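Local coordinates for protein putative peptidase M23 (Pseudomonas aeruginosa PAO1, PDB 2HSI) that is a putative peptidase of family M23 that binds a zinc ion and is probably a metalloendopeptidase, at residues V201-V214 and I223-L236. Numbering follows the deposited sequence.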
loop_
_atom_site.group_PDB
_atom_site.type_symbol
_atom_site.label_atom_id
_atom_site.label_comp_id
_atom_site.label_asym_id
_atom_site.label_seq_id
_atom_site.Cartn_x
_atom_site.Cartn_y
_atom_site.Cartn_z
ATOM N N VAL A 201 9.937 9.014 -0.102
ATOM C CA VAL A 201 10.075 8.518 -1.479
ATOM C C VAL A 201 11.205 7.484 -1.504
ATOM O O VAL A 201 12.364 7.823 -1.288
ATOM C CB VAL A 201 10.342 9.669 -2.482
ATOM C CG1 VAL A 201 10.411 9.133 -3.914
ATOM C CG2 VAL A 201 9.251 10.746 -2.366
ATOM N N ILE A 202 10.848 6.219 -1.707
ATOM C CA ILE A 202 11.825 5.130 -1.667
ATOM C C ILE A 202 12.158 4.566 -3.052
ATOM O O ILE A 202 13.072 3.737 -3.188
ATOM C CB ILE A 202 11.386 3.985 -0.715
ATOM C CG1 ILE A 202 10.017 3.421 -1.118
ATOM C CG2 ILE A 202 11.415 4.484 0.734
ATOM C CD1 ILE A 202 9.699 2.013 -0.565
ATOM N N LEU A 203 11.433 5.023 -4.070
ATOM C CA LEU A 203 11.717 4.599 -5.459
ATOM C C LEU A 203 11.142 5.550 -6.505
ATOM O O LEU A 203 10.003 5.991 -6.403
ATOM C CB LEU A 203 11.230 3.155 -5.720
ATOM C CG LEU A 203 11.602 2.486 -7.058
ATOM C CD1 LEU A 203 13.095 2.527 -7.311
ATOM C CD2 LEU A 203 11.108 1.058 -7.141
ATOM N N ILE A 204 11.972 5.884 -7.489
ATOM C CA ILE A 204 11.576 6.678 -8.642
ATOM C C ILE A 204 12.133 5.936 -9.851
ATOM O O ILE A 204 13.296 5.553 -9.870
ATOM C CB ILE A 204 12.130 8.124 -8.574
ATOM C CG1 ILE A 204 11.385 8.931 -7.511
ATOM C CG2 ILE A 204 12.006 8.848 -9.934
ATOM C CD1 ILE A 204 12.009 10.308 -7.233
ATOM N N GLY A 205 11.285 5.680 -10.829
ATOM C CA GLY A 205 11.747 5.036 -12.043
ATOM C C GLY A 205 11.036 5.563 -13.264
ATOM O O GLY A 205 10.032 6.263 -13.164
ATOM N N ASP A 206 11.603 5.248 -14.418
ATOM C CA ASP A 206 10.935 5.476 -15.687
ATOM C C ASP A 206 10.977 4.130 -16.382
ATOM O O ASP A 206 11.962 3.767 -17.030
ATOM C CB ASP A 206 11.618 6.568 -16.516
ATOM C CG ASP A 206 10.691 7.179 -17.571
ATOM O OD1 ASP A 206 9.789 6.482 -18.089
ATOM O OD2 ASP A 206 10.865 8.372 -17.896
ATOM N N TYR A 207 9.891 3.393 -16.212
ATOM C CA TYR A 207 9.861 1.978 -16.552
ATOM C C TYR A 207 9.164 1.698 -17.862
ATOM O O TYR A 207 8.332 2.482 -18.302
ATOM C CB TYR A 207 9.187 1.195 -15.422
ATOM C CG TYR A 207 9.876 1.335 -14.077
ATOM C CD1 TYR A 207 11.269 1.289 -13.972
ATOM C CD2 TYR A 207 9.134 1.493 -12.910
ATOM C CE1 TYR A 207 11.909 1.400 -12.744
ATOM C CE2 TYR A 207 9.763 1.615 -11.681
ATOM C CZ TYR A 207 11.142 1.560 -11.601
ATOM O OH TYR A 207 11.758 1.678 -10.377
ATOM N N PHE A 208 9.515 0.568 -18.472
ATOM C CA PHE A 208 8.956 0.164 -19.761
ATOM C C PHE A 208 7.426 0.074 -19.754
ATOM O O PHE A 208 6.771 0.624 -20.637
ATOM C CB PHE A 208 9.570 -1.168 -20.223
ATOM C CG PHE A 208 9.121 -1.593 -21.595
ATOM C CD1 PHE A 208 9.804 -1.155 -22.723
ATOM C CD2 PHE A 208 8.001 -2.414 -21.761
ATOM C CE1 PHE A 208 9.385 -1.531 -24.002
ATOM C CE2 PHE A 208 7.571 -2.791 -23.031
ATOM C CZ PHE A 208 8.265 -2.352 -24.152
ATOM N N PHE A 209 6.863 -0.622 -18.765
ATOM C CA PHE A 209 5.410 -0.794 -18.664
ATOM C C PHE A 209 4.729 0.328 -17.876
ATOM O O PHE A 209 3.752 0.926 -18.344
ATOM C CB PHE A 209 5.069 -2.155 -18.041
ATOM C CG PHE A 209 5.483 -3.329 -18.889
ATOM C CD1 PHE A 209 4.808 -3.622 -20.066
ATOM C CD2 PHE A 209 6.544 -4.143 -18.506
ATOM C CE1 PHE A 209 5.191 -4.708 -20.863
ATOM C CE2 PHE A 209 6.935 -5.233 -19.291
ATOM C CZ PHE A 209 6.257 -5.511 -20.472
ATOM N N ASN A 210 5.260 0.608 -16.689
ATOM C CA ASN A 210 4.631 1.535 -15.747
ATOM C C ASN A 210 4.926 3.015 -15.980
ATOM O O ASN A 210 4.293 3.859 -15.360
ATOM C CB ASN A 210 4.995 1.149 -14.301
ATOM C CG ASN A 210 4.287 -0.118 -13.835
ATOM O OD1 ASN A 210 3.281 -0.529 -14.419
ATOM N ND2 ASN A 210 4.802 -0.733 -12.767
ATOM N N GLY A 211 5.880 3.328 -16.859
ATOM C CA GLY A 211 6.280 4.722 -17.089
ATOM C C GLY A 211 6.870 5.383 -15.859
ATOM O O GLY A 211 7.516 4.711 -15.034
ATOM N N LYS A 212 6.656 6.692 -15.728
ATOM C CA LYS A 212 7.194 7.422 -14.576
ATOM C C LYS A 212 6.471 6.962 -13.315
ATOM O O LYS A 212 5.252 7.079 -13.197
ATOM C CB LYS A 212 7.113 8.943 -14.744
ATOM C CG LYS A 212 7.892 9.483 -15.950
ATOM C CD LYS A 212 8.032 10.991 -15.881
ATOM C CE LYS A 212 8.338 11.564 -17.259
ATOM N NZ LYS A 212 9.494 10.907 -17.925
ATOM N N THR A 213 7.250 6.399 -12.401
ATOM C CA THR A 213 6.705 5.666 -11.266
ATOM C C THR A 213 7.339 6.202 -10.015
ATOM O O THR A 213 8.538 6.448 -10.005
ATOM C CB THR A 213 6.990 4.146 -11.402
ATOM O OG1 THR A 213 6.436 3.671 -12.631
ATOM C CG2 THR A 213 6.381 3.338 -10.235
ATOM N N VAL A 214 6.526 6.405 -8.977
ATOM C CA VAL A 214 7.016 6.843 -7.679
ATOM C C VAL A 214 6.421 5.987 -6.545
ATOM O O VAL A 214 5.230 5.715 -6.538
ATOM C CB VAL A 214 6.788 8.382 -7.453
ATOM C CG1 VAL A 214 5.305 8.789 -7.598
ATOM C CG2 VAL A 214 7.369 8.837 -6.112
ATOM N N ILE A 223 2.656 1.119 1.852
ATOM C CA ILE A 223 3.320 1.795 0.719
ATOM C C ILE A 223 2.311 2.197 -0.368
ATOM O O ILE A 223 1.472 1.377 -0.781
ATOM C CB ILE A 223 4.457 0.884 0.141
ATOM C CG1 ILE A 223 5.637 0.784 1.136
ATOM C CG2 ILE A 223 4.953 1.365 -1.265
ATOM C CD1 ILE A 223 6.589 -0.367 0.896
ATOM N N SER A 224 2.386 3.450 -0.828
ATOM C CA SER A 224 1.666 3.873 -2.037
ATOM C C SER A 224 2.602 3.886 -3.241
ATOM O O SER A 224 3.760 4.300 -3.141
ATOM C CB SER A 224 1.042 5.260 -1.877
ATOM O OG SER A 224 -0.076 5.226 -1.005
ATOM N N MET A 225 2.090 3.430 -4.374
ATOM C CA MET A 225 2.813 3.519 -5.636
ATOM C C MET A 225 1.930 4.257 -6.633
ATOM O O MET A 225 0.704 4.068 -6.647
ATOM C CB MET A 225 3.197 2.122 -6.142
ATOM C CG MET A 225 3.919 2.077 -7.508
ATOM S SD MET A 225 2.790 2.186 -8.922
ATOM C CE MET A 225 3.447 0.880 -9.968
ATOM N N PHE A 226 2.552 5.110 -7.449
ATOM C CA PHE A 226 1.862 5.824 -8.531
ATOM C C PHE A 226 2.664 5.692 -9.799
ATOM O O PHE A 226 3.868 5.909 -9.784
ATOM C CB PHE A 226 1.695 7.306 -8.197
ATOM C CG PHE A 226 0.957 7.549 -6.929
ATOM C CD1 PHE A 226 -0.427 7.615 -6.928
ATOM C CD2 PHE A 226 1.639 7.676 -5.728
ATOM C CE1 PHE A 226 -1.115 7.818 -5.759
ATOM C CE2 PHE A 226 0.943 7.872 -4.544
ATOM C CZ PHE A 226 -0.429 7.948 -4.564
ATOM N N CYS A 227 2.000 5.359 -10.901
ATOM C CA CYS A 227 2.699 5.175 -12.165
ATOM C C CYS A 227 2.016 5.900 -13.329
ATOM O O CYS A 227 0.941 6.485 -13.160
ATOM C CB CYS A 227 2.907 3.693 -12.455
ATOM S SG CYS A 227 1.385 2.750 -12.584
ATOM N N HIS A 228 2.680 5.866 -14.489
ATOM C CA HIS A 228 2.296 6.600 -15.713
ATOM C C HIS A 228 2.313 8.124 -15.566
ATOM O O HIS A 228 1.627 8.809 -16.302
ATOM C CB HIS A 228 0.930 6.150 -16.273
ATOM C CG HIS A 228 0.779 4.665 -16.398
ATOM N ND1 HIS A 228 1.512 3.915 -17.288
ATOM C CD2 HIS A 228 -0.026 3.793 -15.745
ATOM C CE1 HIS A 228 1.165 2.643 -17.182
ATOM N NE2 HIS A 228 0.233 2.543 -16.252
ATOM N N LEU A 229 3.105 8.659 -14.642
ATOM C CA LEU A 229 3.122 10.117 -14.395
ATOM C C LEU A 229 3.730 10.875 -15.577
ATOM O O LEU A 229 4.585 10.342 -16.270
ATOM C CB LEU A 229 3.903 10.459 -13.120
ATOM C CG LEU A 229 3.156 10.356 -11.781
ATOM C CD1 LEU A 229 2.775 8.933 -11.465
ATOM C CD2 LEU A 229 3.990 10.917 -10.646
ATOM N N SER A 230 3.278 12.107 -15.804
ATOM C CA SER A 230 3.909 12.980 -16.785
ATOM C C SER A 230 5.137 13.677 -16.173
ATOM O O SER A 230 6.109 13.984 -16.862
ATOM C CB SER A 230 2.898 14.011 -17.301
ATOM O OG SER A 230 2.406 14.829 -16.240
ATOM N N LYS A 231 5.084 13.892 -14.861
ATOM C CA LYS A 231 6.048 14.701 -14.141
ATOM C C LYS A 231 6.144 14.128 -12.731
ATOM O O LYS A 231 5.122 13.765 -12.147
ATOM C CB LYS A 231 5.519 16.141 -14.081
ATOM C CG LYS A 231 6.467 17.231 -14.529
ATOM C CD LYS A 231 7.124 17.902 -13.333
ATOM C CE LYS A 231 7.640 19.315 -13.631
ATOM N NZ LYS A 231 6.614 20.241 -14.180
ATOM N N ILE A 232 7.371 14.013 -12.216
ATOM C CA ILE A 232 7.639 13.676 -10.813
ATOM C C ILE A 232 8.338 14.877 -10.158
ATOM O O ILE A 232 9.391 15.311 -10.625
ATOM C CB ILE A 232 8.504 12.378 -10.679
ATOM C CG1 ILE A 232 7.726 11.151 -11.184
ATOM C CG2 ILE A 232 8.963 12.163 -9.227
ATOM C CD1 ILE A 232 8.563 9.897 -11.353
ATOM N N ASP A 233 7.736 15.404 -9.085
ATOM C CA ASP A 233 8.161 16.660 -8.444
ATOM C C ASP A 233 9.005 16.449 -7.195
ATOM O O ASP A 233 9.493 17.415 -6.594
ATOM C CB ASP A 233 6.934 17.510 -8.072
ATOM C CG ASP A 233 6.179 18.005 -9.290
ATOM O OD1 ASP A 233 6.796 18.062 -10.363
ATOM O OD2 ASP A 233 4.983 18.335 -9.182
ATOM N N VAL A 234 9.162 15.189 -6.806
ATOM C CA VAL A 234 9.911 14.807 -5.612
ATOM C C VAL A 234 11.237 14.115 -5.951
ATOM O O VAL A 234 11.453 13.677 -7.085
ATOM C CB VAL A 234 9.064 13.894 -4.681
ATOM C CG1 VAL A 234 7.942 14.698 -4.028
ATOM C CG2 VAL A 234 8.493 12.697 -5.466
ATOM N N LYS A 235 12.114 14.016 -4.954
ATOM C CA LYS A 235 13.420 13.371 -5.110
ATOM C C LYS A 235 13.485 12.083 -4.295
ATOM O O LYS A 235 12.768 11.933 -3.304
ATOM C CB LYS A 235 14.545 14.310 -4.660
ATOM C CG LYS A 235 14.615 15.620 -5.435
ATOM C CD LYS A 235 15.852 16.424 -5.064
ATOM C CE LYS A 235 15.925 17.716 -5.861
ATOM N NZ LYS A 235 14.746 18.596 -5.632
ATOM N N LEU A 236 14.356 11.165 -4.707
ATOM C CA LEU A 236 14.595 9.930 -3.953
ATOM C C LEU A 236 15.055 10.235 -2.523
ATOM O O LEU A 236 15.992 10.996 -2.323
ATOM C CB LEU A 236 15.634 9.057 -4.662
ATOM C CG LEU A 236 15.937 7.692 -4.033
ATOM C CD1 LEU A 236 14.685 6.785 -4.058
ATOM C CD2 LEU A 236 17.122 7.026 -4.747
#
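Val214 and Phe226 face each other as an antiparallel hydrogen-bonded pair, with Val214 N to Phe226 O at 2.8 Å and Phe226 N to Val214 O at 2.9 Å. Their side chains leave the sheet on the same face, where Val214 CG1 lies 3.9 Å from Phe226 CB. With chi1 at 57°, that methyl sits between the backbone N and the carbonyl carbon and also meets Leu229 CD2, the two side chains crossing nearly at right angles; Val214 CG2 touches Val234 CG2. Val201 CG2 packs on Val234 CG2 at 3.7 Å, and Ile204 and Ile232 lie antiparallel alongside one another, Ile204 CG2 against Ile232 CD1. Val214 and Phe226 belong to the hairpin of strands 213-219 and 222-229 in an antiparallel sheet of the M23 peptidase domain; beyond the corner at His228 the chain runs on through strand 231-232, whose Ile232, with Val234 after it, packs against strand 199-207. The aliphatic chain of Lys212 passes along two carbonyls, CB 3.3 Å from Leu229 O and CE 3.3 Å from Ser230 O, while NZ forms a salt bridge with OD2 of one Asp206 conformer. Leu229 N donates a hydrogen bond to Lys212 O, whereas His228 N reaches Asn210 O at 2.7 Å with a more bent N-H...O angle of 145°. The same Asn210 O lies over one face of the His228 imidazole, whose ND1 is hydrogen-bonded to Thr252 O beside the zinc ligand His259.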